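Probable ss-1,3-N-acetylglucosaminyltransferase (Staphylococcus aureus subsp. aureus N315, PDB 6H21) is a probable glycosyltransferase that joins a family 2 domain of the GT-A fold to a helical TarS-type linker domain and holds manganese and uridine-diphosphate-N-acetylglucosamine in this crystal. Local coordinates at residues Y256-P259 / I260-N263; Q264-R267 / H268-A271; V311-D314 / S315-Y318. All coordinates share one frame; numbering follows the deposited sequence.

Coming from the N terminus, the chain leaves helix 242-256 of the linker domain and turns through contact 1, the loop that brings it back into helix 264-281. Contact 2 is the first part of that helix and follows on without a gap; Arg267 reaches back from it to the loop carbonyls of Ser258 and Tyr261. After helix 294-308 comes contact 3, a 3-10 turn leading toward helix 324-332. It lies against contact 2, the two centres about 8 Å apart, and Glu265 of the helix binds both Lys317 and Tyr318. The three local contacts run in series, none enclosing another. Tyr256, which opens contact 1, touches both of the others, its hydroxyl bonded to His268 and packed against Pro312 and Ser315.

Contact 1. Residues Y256-P259 / I260-N263; sequences YKSP and IYKN
Ser258 and the two residues Ile260 and Tyr261 form a local serine side-chain-to-backbone turn in the surface loop that connects helix 242-256 to helix 264-281 of the linker domain. The serine hydroxyl does the work. With OG anti to the backbone N (chi1 174°), it lies beside its own carbonyl carbon and faces the amides that come next in the chain. The main bond comes from i+3: Tyr261 N gives a nearly straight one, 2.9 Å to Ser258 OG. Ile260 N lies near enough to Ser258 OG for a second bond, the only one with ST-turn spacing, but a weak one (3.2 Å, N-H...O angle 129°). The hydroxyl's own proton goes to the carbonyl of Met208, just past helix 198-207, so this buried oxygen has three hydrogen-bond partners, one of them weak.

The Tyr261 ring stands next to this network. Ser258 OG meets it at the edge, near the ring plane, 3.5 Å from Tyr261 CD2, while Ile260 CG2 sits over one face toward the rim. Beyond the ring, the phenol oxygen bonds to Tyr213. Two acceptors, Ser258 O and Tyr261 O, come within 3.3 Å of each other, a closeness probably eased by Arg267, whose NE donates to Tyr261 O and NH2 to Ser258 O. On the outer side Lys262 lays its aliphatic chain alongside a carbonyl, with Lys262 CD 3.7 Å from Pro259 O.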
ATOM      1  N   TYR C 256      -9.054 -29.194 -10.933  1.00 34.62           N
ATOM      2  CA  TYR C 256      -7.772 -29.878 -10.750  1.00 35.43           C
ATOM      3  C   TYR C 256      -7.910 -31.394 -10.876  1.00 36.93           C
ATOM      4  O   TYR C 256      -6.880 -32.061 -11.038  1.00 37.80           O
ATOM      5  CB  TYR C 256      -7.102 -29.467  -9.441  1.00 34.75           C
ATOM      6  CG  TYR C 256      -6.275 -28.224  -9.603  1.00 33.89           C
ATOM      7  CD1 TYR C 256      -4.993 -28.293 -10.134  1.00 34.33           C
ATOM      8  CD2 TYR C 256      -6.789 -26.976  -9.285  1.00 32.74           C
ATOM      9  CE1 TYR C 256      -4.226 -27.152 -10.301  1.00 33.67           C
ATOM     10  CE2 TYR C 256      -6.044 -25.828  -9.467  1.00 32.13           C
ATOM     11  CZ  TYR C 256      -4.764 -25.918  -9.982  1.00 32.57           C
ATOM     12  OH  TYR C 256      -4.042 -24.781 -10.126  1.00 32.02           O
ATOM     13  N   LYS C 257      -9.150 -31.917 -10.827  1.00 37.48           N
ATOM     14  CA  LYS C 257      -9.428 -33.339 -11.087  1.00 39.04           C
ATOM     15  C   LYS C 257      -9.979 -33.559 -12.504  1.00 39.25           C
ATOM     16  O   LYS C 257     -10.432 -34.633 -12.778  1.00 40.20           O
ATOM     17  CB  LYS C 257     -10.510 -33.917 -10.163  1.00 39.77           C
ATOM     18  CG  LYS C 257     -10.076 -34.241  -8.741  1.00 40.58           C
ATOM     19  CD  LYS C 257     -11.247 -34.159  -7.765  1.00 40.72           C
ATOM     20  N   SER C 258      -9.988 -32.554 -13.385  1.00 38.26           N
ATOM     21  CA  SER C 258     -10.676 -32.722 -14.698  1.00 38.59           C
ATOM     22  C   SER C 258     -10.073 -33.887 -15.489  1.00 40.11           C
ATOM     23  O   SER C 258      -8.874 -33.871 -15.760  1.00 40.42           O
ATOM     24  CB  SER C 258     -10.601 -31.455 -15.497  1.00 37.59           C
ATOM     25  OG  SER C 258     -11.124 -31.659 -16.796  1.00 38.08           O
ATOM     26  N   PRO C 259     -10.848 -34.923 -15.892  1.00 41.34           N
ATOM     27  CA  PRO C 259     -10.340 -35.934 -16.825  1.00 43.02           C
ATOM     28  C   PRO C 259     -10.167 -35.439 -18.272  1.00 43.37           C
ATOM     29  O   PRO C 259      -9.473 -36.069 -19.040  1.00 44.73           O
ATOM     30  CB  PRO C 259     -11.388 -37.047 -16.805  1.00 43.86           C
ATOM     31  CG  PRO C 259     -12.643 -36.392 -16.303  1.00 42.70           C
ATOM     32  CD  PRO C 259     -12.216 -35.217 -15.449  1.00 41.09           C
ATOM     33  N   ILE C 260     -10.805 -34.319 -18.624  1.00 42.24           N
ATOM     34  CA  ILE C 260     -10.669 -33.718 -19.952  1.00 42.59           C
ATOM     35  C   ILE C 260      -9.405 -32.863 -19.996  1.00 42.23           C
ATOM     36  O   ILE C 260      -8.580 -33.034 -20.870  1.00 43.01           O
ATOM     37  CB  ILE C 260     -11.904 -32.870 -20.315  1.00 41.77           C
ATOM     38  CG1 ILE C 260     -13.207 -33.675 -20.244  1.00 42.09           C
ATOM     39  CG2 ILE C 260     -11.724 -32.206 -21.671  1.00 42.10           C
ATOM     40  CD1 ILE C 260     -13.260 -34.867 -21.144  1.00 43.65           C
ATOM     41  N   TYR C 261      -9.329 -31.894 -19.080  1.00 40.85           N
ATOM     42  CA  TYR C 261      -8.214 -30.999 -18.981  1.00 40.79           C
ATOM     43  C   TYR C 261      -7.220 -31.615 -17.988  1.00 41.41           C
ATOM     44  O   TYR C 261      -7.186 -31.264 -16.817  1.00 40.39           O
ATOM     45  CB  TYR C 261      -8.697 -29.594 -18.601  1.00 39.09           C
ATOM     46  CG  TYR C 261      -9.751 -29.060 -19.539  1.00 38.92           C
ATOM     47  CD1 TYR C 261      -9.397 -28.463 -20.738  1.00 39.36           C
ATOM     48  CD2 TYR C 261     -11.103 -29.189 -19.255  1.00 38.22           C
ATOM     49  CE1 TYR C 261     -10.358 -28.014 -21.632  1.00 39.43           C
ATOM     50  CE2 TYR C 261     -12.075 -28.748 -20.143  1.00 38.21           C
ATOM     51  CZ  TYR C 261     -11.704 -28.154 -21.334  1.00 38.78           C
ATOM     52  OH  TYR C 261     -12.648 -27.690 -22.204  1.00 38.90           O
ATOM     53  N   LYS C 262      -6.412 -32.547 -18.490  1.00 43.44           N
ATOM     54  CA  LYS C 262      -5.588 -33.383 -17.615  1.00 44.82           C
ATOM     55  C   LYS C 262      -4.157 -32.848 -17.545  1.00 44.91           C
ATOM     56  O   LYS C 262      -3.441 -33.179 -16.618  1.00 45.81           O
ATOM     57  CB  LYS C 262      -5.638 -34.854 -18.048  1.00 47.19           C
ATOM     58  CG  LYS C 262      -5.440 -35.090 -19.530  1.00 49.02           C
ATOM     59  CD  LYS C 262      -5.946 -36.440 -19.972  1.00 51.44           C
ATOM     60  CE  LYS C 262      -6.195 -36.488 -21.461  1.00 53.58           C
ATOM     61  NZ  LYS C 262      -5.000 -36.003 -22.195  1.00 54.90           N
ATOM     62  N   ASN C 263      -3.759 -31.971 -18.475  1.00 45.04           N
ATOM     63  CA  ASN C 263      -2.450 -31.346 -18.394  1.00 44.99           C
ATOM     64  C   ASN C 263      -2.418 -30.401 -17.181  1.00 43.63           C
ATOM     65  O   ASN C 263      -3.312 -29.551 -16.988  1.00 41.51           O
ATOM     66  CB  ASN C 263      -2.084 -30.620 -19.685  1.00 45.62           C
ATOM     67  CG  ASN C 263      -0.717 -29.983 -19.601  1.00 46.10           C
ATOM     68  OD1 ASN C 263      -0.600 -28.814 -19.246  1.00 45.13           O
ATOM     69  ND2 ASN C 263       0.325 -30.745 -19.912  1.00 47.92           N
TER

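Contact 2. Residues Q264-R267 / H268-A271; sequences QEKR and HQLA
His268 folds back over the residues one turn before it, and its atoms share Gln264 and Glu265 as partners. His268 CB starts 3.4 Å from Glu265 O. CG stands anti to the carbonyl carbon (chi1 -67°), which swings the imidazole back toward the start of the helix and over the carbonyl of Gln264. That oxygen lies 3.3 Å above the ring plane, shifted toward the rim near CG and CD2, and also accepts the backbone bond from His268 N. His268 CD2 meets Glu265 OE1, which approaches in the ring plane at the edge, 3.6 Å away. Further round, His268 CE1 and NE2 lie loosely beside Gln264 NE2 and CG, about 4.0 Å off, the amide almost perpendicular to the ring (88°). On the other side ND1 bonds to Tyr256 OH of the preceding helix.

All this is the first part of helix 264-281, N-capped by Asn263, and regular i to i+4 backbone bonds run from Gln264 O to Ala271 N. Glu265, near this N-terminal end, is probably favoured there by the helix dipole; its OE2 goes out to Tyr318 OH and Lys317 NZ. Lys266, bent at chi2 (54°), sends its chain outward and obliquely forward, so that Lys266 NZ reaches Gln269 OE1 at 2.9 Å. Arg267 gives NE and NH2 to Tyr261 O and Ser258 O, while Arg267 NH1 holds Gln264 OE1 at 3.1 Å, tilted from the guanidinium plane.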
ATOM      1  N   GLN C 264      -1.358 -30.530 -16.376  1.00 43.63           N
ATOM      2  CA  GLN C 264      -1.310 -29.877 -15.095  1.00 42.60           C
ATOM      3  C   GLN C 264      -1.253 -28.350 -15.290  1.00 40.67           C
ATOM      4  O   GLN C 264      -1.886 -27.593 -14.550  1.00 38.63           O
ATOM      5  CB  GLN C 264      -0.138 -30.437 -14.289  1.00 44.08           C
ATOM      6  CG  GLN C 264      -0.222 -30.098 -12.812  1.00 44.10           C
ATOM      7  CD  GLN C 264      -1.499 -30.557 -12.138  1.00 44.71           C
ATOM      8  OE1 GLN C 264      -2.214 -31.455 -12.598  1.00 44.94           O
ATOM      9  NE2 GLN C 264      -1.789 -29.917 -11.016  1.00 45.86           N
ATOM     10  N   GLU C 265      -0.514 -27.908 -16.313  1.00 40.90           N
ATOM     11  CA  GLU C 265      -0.360 -26.479 -16.585  1.00 40.06           C
ATOM     12  C   GLU C 265      -1.684 -25.894 -17.087  1.00 38.89           C
ATOM     13  O   GLU C 265      -2.013 -24.751 -16.786  1.00 37.79           O
ATOM     14  CB  GLU C 265       0.757 -26.246 -17.604  1.00 41.41           C
ATOM     15  CG  GLU C 265       1.247 -24.819 -17.618  1.00 41.09           C
ATOM     16  CD  GLU C 265       1.789 -24.329 -16.282  1.00 40.49           C
ATOM     17  OE1 GLU C 265       2.420 -25.127 -15.569  1.00 41.27           O
ATOM     18  OE2 GLU C 265       1.589 -23.152 -15.958  1.00 39.95           O
ATOM     19  N   LYS C 266      -2.414 -26.687 -17.874  1.00 39.35           N
ATOM     20  CA  LYS C 266      -3.768 -26.357 -18.353  1.00 38.79           C
ATOM     21  C   LYS C 266      -4.723 -26.178 -17.164  1.00 37.11           C
ATOM     22  O   LYS C 266      -5.567 -25.267 -17.172  1.00 36.07           O
ATOM     23  CB  LYS C 266      -4.269 -27.436 -19.320  1.00 40.35           C
ATOM     24  CG  LYS C 266      -5.594 -27.136 -20.019  1.00 40.57           C
ATOM     25  CD  LYS C 266      -5.644 -25.808 -20.774  1.00 40.56           C
ATOM     26  CE  LYS C 266      -7.036 -25.494 -21.289  1.00 40.61           C
ATOM     27  NZ  LYS C 266      -7.082 -24.210 -22.021  1.00 40.81           N
ATOM     28  N   ARG C 267      -4.605 -27.039 -16.143  1.00 36.60           N
ATOM     29  CA  ARG C 267      -5.416 -26.884 -14.908  1.00 35.35           C
ATOM     30  C   ARG C 267      -5.074 -25.571 -14.176  1.00 34.09           C
ATOM     31  O   ARG C 267      -5.989 -24.842 -13.713  1.00 33.02           O
ATOM     32  CB  ARG C 267      -5.222 -28.117 -14.023  1.00 35.68           C
ATOM     33  CG  ARG C 267      -5.826 -29.385 -14.608  1.00 36.69           C
ATOM     34  CD  ARG C 267      -5.302 -30.623 -13.921  1.00 37.40           C
ATOM     35  NE  ARG C 267      -6.005 -31.827 -14.325  1.00 38.42           N
ATOM     36  CZ  ARG C 267      -5.742 -33.030 -13.831  1.00 39.35           C
ATOM     37  NH1 ARG C 267      -4.733 -33.182 -12.987  1.00 39.45           N
ATOM     38  NH2 ARG C 267      -6.483 -34.064 -14.187  1.00 40.15           N
ATOM     39  N   HIS C 268      -3.772 -25.266 -14.055  1.00 34.19           N
ATOM     40  CA  HIS C 268      -3.302 -24.005 -13.473  1.00 33.49           C
ATOM     41  C   HIS C 268      -3.920 -22.819 -14.215  1.00 33.13           C
ATOM     42  O   HIS C 268      -4.342 -21.851 -13.605  1.00 32.25           O
ATOM     43  CB  HIS C 268      -1.773 -23.888 -13.508  1.00 34.01           C
ATOM     44  CG  HIS C 268      -1.038 -24.859 -12.644  1.00 34.39           C
ATOM     45  ND1 HIS C 268      -1.519 -25.268 -11.410  1.00 34.05           N
ATOM     46  CD2 HIS C 268       0.156 -25.478 -12.814  1.00 35.34           C
ATOM     47  CE1 HIS C 268      -0.667 -26.127 -10.875  1.00 34.63           C
ATOM     48  NE2 HIS C 268       0.381 -26.258 -11.710  1.00 35.35           N
ATOM     49  N   GLN C 269      -3.955 -22.908 -15.546  1.00 34.16           N
ATOM     50  CA  GLN C 269      -4.483 -21.832 -16.385  1.00 34.27           C
ATOM     51  C   GLN C 269      -5.981 -21.654 -16.124  1.00 33.35           C
ATOM     52  O   GLN C 269      -6.440 -20.542 -15.974  1.00 32.63           O
ATOM     53  CB  GLN C 269      -4.257 -22.112 -17.866  1.00 36.00           C
ATOM     54  CG  GLN C 269      -4.733 -20.975 -18.755  1.00 36.71           C
ATOM     55  CD  GLN C 269      -4.749 -21.372 -20.208  1.00 38.89           C
ATOM     56  OE1 GLN C 269      -5.265 -22.430 -20.581  1.00 40.69           O
ATOM     57  NE2 GLN C 269      -4.173 -20.522 -21.041  1.00 40.06           N
ATOM     58  N   LEU C 270      -6.734 -22.761 -16.110  1.00 33.14           N
ATOM     59  CA  LEU C 270      -8.181 -22.679 -15.878  1.00 32.59           C
ATOM     60  C   LEU C 270      -8.474 -22.108 -14.479  1.00 31.51           C
ATOM     61  O   LEU C 270      -9.384 -21.315 -14.312  1.00 30.99           O
ATOM     62  CB  LEU C 270      -8.783 -24.073 -16.052  1.00 32.98           C
ATOM     63  CG  LEU C 270      -8.864 -24.559 -17.495  1.00 33.96           C
ATOM     64  CD1 LEU C 270      -9.165 -26.045 -17.535  1.00 34.59           C
ATOM     65  CD2 LEU C 270      -9.909 -23.776 -18.278  1.00 33.87           C
ATOM     66  N   ALA C 271      -7.713 -22.562 -13.486  1.00 31.25           N
ATOM     67  CA  ALA C 271      -7.827 -22.127 -12.110  1.00 30.58           C
ATOM     68  C   ALA C 271      -7.545 -20.618 -11.993  1.00 30.15           C
ATOM     69  O   ALA C 271      -8.253 -19.913 -11.278  1.00 29.39           O
ATOM     70  CB  ALA C 271      -6.893 -22.944 -11.259  1.00 30.76           C
TER

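Contact 3. Residues V311-D314 / S315-Y318; sequences VPRD and SDKY
The guanidinium of Arg313 and the carboxylate of Asp316 are turned 74° apart, and a water joins them. Water 1 sits at the guanidinium edge, in its plane, accepting from Arg313 NH1 and donating to Asp316 OD2 at 2.7 Å. The direct salt bridge is long, 3.9 Å from Arg313 NH1 to Asp316 OD2, and works through charge alone because the oxygen lies well out of the guanidinium plane. Both groups have further partners on helix 324-332: Glu328 for Arg313 and Arg331 for Asp316. Tyr294 of the second subunit adds a cation-pi contact to Arg313. The Tyr318 ring has Lys317 CG over one face.

The backbone of 313-318 is a 3-10 segment in the linker-domain connection between helices 294-308 and 324-332, with i to i+3 bonds at Ser315 N, Asp316 N and Tyr318 N. Ser315 OG doubles the first of them, bonding to Pro312 O at 2.8 Å from almost straight ahead of the carbonyl, while Ser315 N approaches from above the carbonyl plane. Further on, water 2 bridges Arg313 O and Lys317 N. Lys317, bent at chi4 (-76°), curls its NZ back onto a lone pair of Asp314 O, 3.0 Å away, and also forms a salt bridge with Glu265.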
ATOM      1  N   VAL C 311      -5.377 -23.438  -3.465  1.00 30.83           N
ATOM      2  CA  VAL C 311      -5.191 -23.374  -4.898  1.00 30.82           C
ATOM      3  C   VAL C 311      -3.697 -23.217  -5.136  1.00 30.74           C
ATOM      4  O   VAL C 311      -3.071 -22.385  -4.503  1.00 30.32           O
ATOM      5  CB  VAL C 311      -6.016 -22.241  -5.529  1.00 30.26           C
ATOM      6  CG1 VAL C 311      -5.880 -22.228  -7.039  1.00 30.55           C
ATOM      7  CG2 VAL C 311      -7.469 -22.328  -5.112  1.00 30.25           C
ATOM      8  N   PRO C 312      -3.054 -24.049  -5.981  1.00 31.45           N
ATOM      9  CA  PRO C 312      -1.629 -23.872  -6.263  1.00 31.61           C
ATOM     10  C   PRO C 312      -1.289 -22.454  -6.747  1.00 31.11           C
ATOM     11  O   PRO C 312      -2.028 -21.853  -7.524  1.00 30.56           O
ATOM     12  CB  PRO C 312      -1.337 -24.921  -7.345  1.00 32.59           C
ATOM     13  CG  PRO C 312      -2.411 -25.983  -7.152  1.00 32.92           C
ATOM     14  CD  PRO C 312      -3.624 -25.233  -6.651  1.00 32.10           C
ATOM     15  N   ARG C 313      -0.167 -21.948  -6.235  1.00 31.10           N
ATOM     16  CA  ARG C 313       0.352 -20.640  -6.549  1.00 30.80           C
ATOM     17  C   ARG C 313       0.724 -20.580  -8.035  1.00 31.58           C
ATOM     18  O   ARG C 313       0.728 -19.516  -8.607  1.00 31.61           O
ATOM     19  CB  ARG C 313       1.545 -20.332  -5.643  1.00 30.56           C
ATOM     20  CG  ARG C 313       1.137 -19.736  -4.304  1.00 29.76           C
ATOM     21  CD  ARG C 313       2.319 -19.286  -3.464  1.00 29.34           C
ATOM     22  NE  ARG C 313       1.861 -18.572  -2.281  1.00 28.60           N
ATOM     23  CZ  ARG C 313       1.623 -17.265  -2.231  1.00 28.08           C
ATOM     24  NH1 ARG C 313       1.658 -16.537  -3.336  1.00 28.07           N
ATOM     25  NH2 ARG C 313       1.314 -16.697  -1.081  1.00 27.58           N
ATOM     26  N   ASP C 314       0.976 -21.740  -8.650  1.00 33.12           N
ATOM     27  CA  ASP C 314       1.316 -21.838 -10.077  1.00 34.50           C
ATOM     28  C   ASP C 314       0.188 -21.272 -10.961  1.00 33.87           C
ATOM     29  O   ASP C 314       0.440 -20.914 -12.121  1.00 34.07           O
ATOM     30  CB  ASP C 314       1.652 -23.285 -10.451  1.00 36.62           C
ATOM     31  CG  ASP C 314       3.058 -23.728 -10.062  1.00 38.62           C
ATOM     32  OD1 ASP C 314       3.942 -22.866  -9.847  1.00 43.17           O
ATOM     33  OD2 ASP C 314       3.272 -24.911  -9.973  1.00 41.40           O
ATOM     34  N   SER C 315      -1.042 -21.180 -10.421  1.00 32.72           N
ATOM     35  CA  SER C 315      -2.188 -20.615 -11.159  1.00 32.41           C
ATOM     36  C   SER C 315      -2.151 -19.084 -11.186  1.00 31.61           C
ATOM     37  O   SER C 315      -2.833 -18.506 -12.002  1.00 31.34           O
ATOM     38  CB  SER C 315      -3.508 -21.096 -10.597  1.00 31.89           C
ATOM     39  OG  SER C 315      -3.723 -20.595  -9.290  1.00 31.44           O
ATOM     40  N   ASP C 316      -1.428 -18.457 -10.246  1.00 31.33           N
ATOM     41  CA  ASP C 316      -1.468 -17.025 -10.026  1.00 31.20           C
ATOM     42  C   ASP C 316      -0.941 -16.248 -11.239  1.00 31.97           C
ATOM     43  O   ASP C 316      -1.430 -15.191 -11.504  1.00 32.05           O
ATOM     44  CB  ASP C 316      -0.696 -16.613  -8.761  1.00 30.86           C
ATOM     45  CG  ASP C 316      -1.378 -17.080  -7.479  1.00 30.30           C
ATOM     46  OD1 ASP C 316      -2.506 -17.626  -7.604  1.00 29.96           O
ATOM     47  OD2 ASP C 316      -0.793 -16.849  -6.362  1.00 29.68           O
ATOM     48  N   LYS C 317       0.047 -16.772 -11.961  1.00 33.09           N
ATOM     49  CA  LYS C 317       0.581 -16.090 -13.132  1.00 34.22           C
ATOM     50  C   LYS C 317      -0.484 -15.968 -14.226  1.00 34.77           C
ATOM     51  O   LYS C 317      -0.308 -15.190 -15.135  1.00 35.52           O
ATOM     52  CB  LYS C 317       1.809 -16.814 -13.689  1.00 35.69           C
ATOM     53  CG  LYS C 317       1.603 -18.229 -14.217  1.00 37.15           C
ATOM     54  CD  LYS C 317       2.915 -18.823 -14.706  1.00 38.96           C
ATOM     55  CE  LYS C 317       2.842 -20.280 -15.087  1.00 40.77           C
ATOM     56  NZ  LYS C 317       2.799 -21.144 -13.881  1.00 41.75           N
ATOM     57  N   TYR C 318      -1.580 -16.737 -14.140  1.00 34.14           N
ATOM     58  CA  TYR C 318      -2.619 -16.676 -15.145  1.00 34.35           C
ATOM     59  C   TYR C 318      -3.713 -15.673 -14.762  1.00 33.53           C
ATOM     60  O   TYR C 318      -4.630 -15.486 -15.511  1.00 33.83           O
ATOM     61  CB  TYR C 318      -3.185 -18.076 -15.392  1.00 34.98           C
ATOM     62  CG  TYR C 318      -2.184 -18.993 -16.038  1.00 36.09           C
ATOM     63  CD1 TYR C 318      -1.799 -18.808 -17.358  1.00 37.36           C
ATOM     64  CD2 TYR C 318      -1.590 -20.018 -15.321  1.00 36.33           C
ATOM     65  CE1 TYR C 318      -0.868 -19.639 -17.965  1.00 38.41           C
ATOM     66  CE2 TYR C 318      -0.655 -20.853 -15.908  1.00 37.23           C
ATOM     67  CZ  TYR C 318      -0.290 -20.662 -17.233  1.00 38.55           C
ATOM     68  OH  TYR C 318       0.620 -21.496 -17.815  1.00 39.64           O
TER
HETATM   69  O   HOH W   1       1.935 -16.919  -6.148  1.00 32.89           O
HETATM   70  O   HOH W   2       2.080 -18.554 -10.754  1.00 33.06           O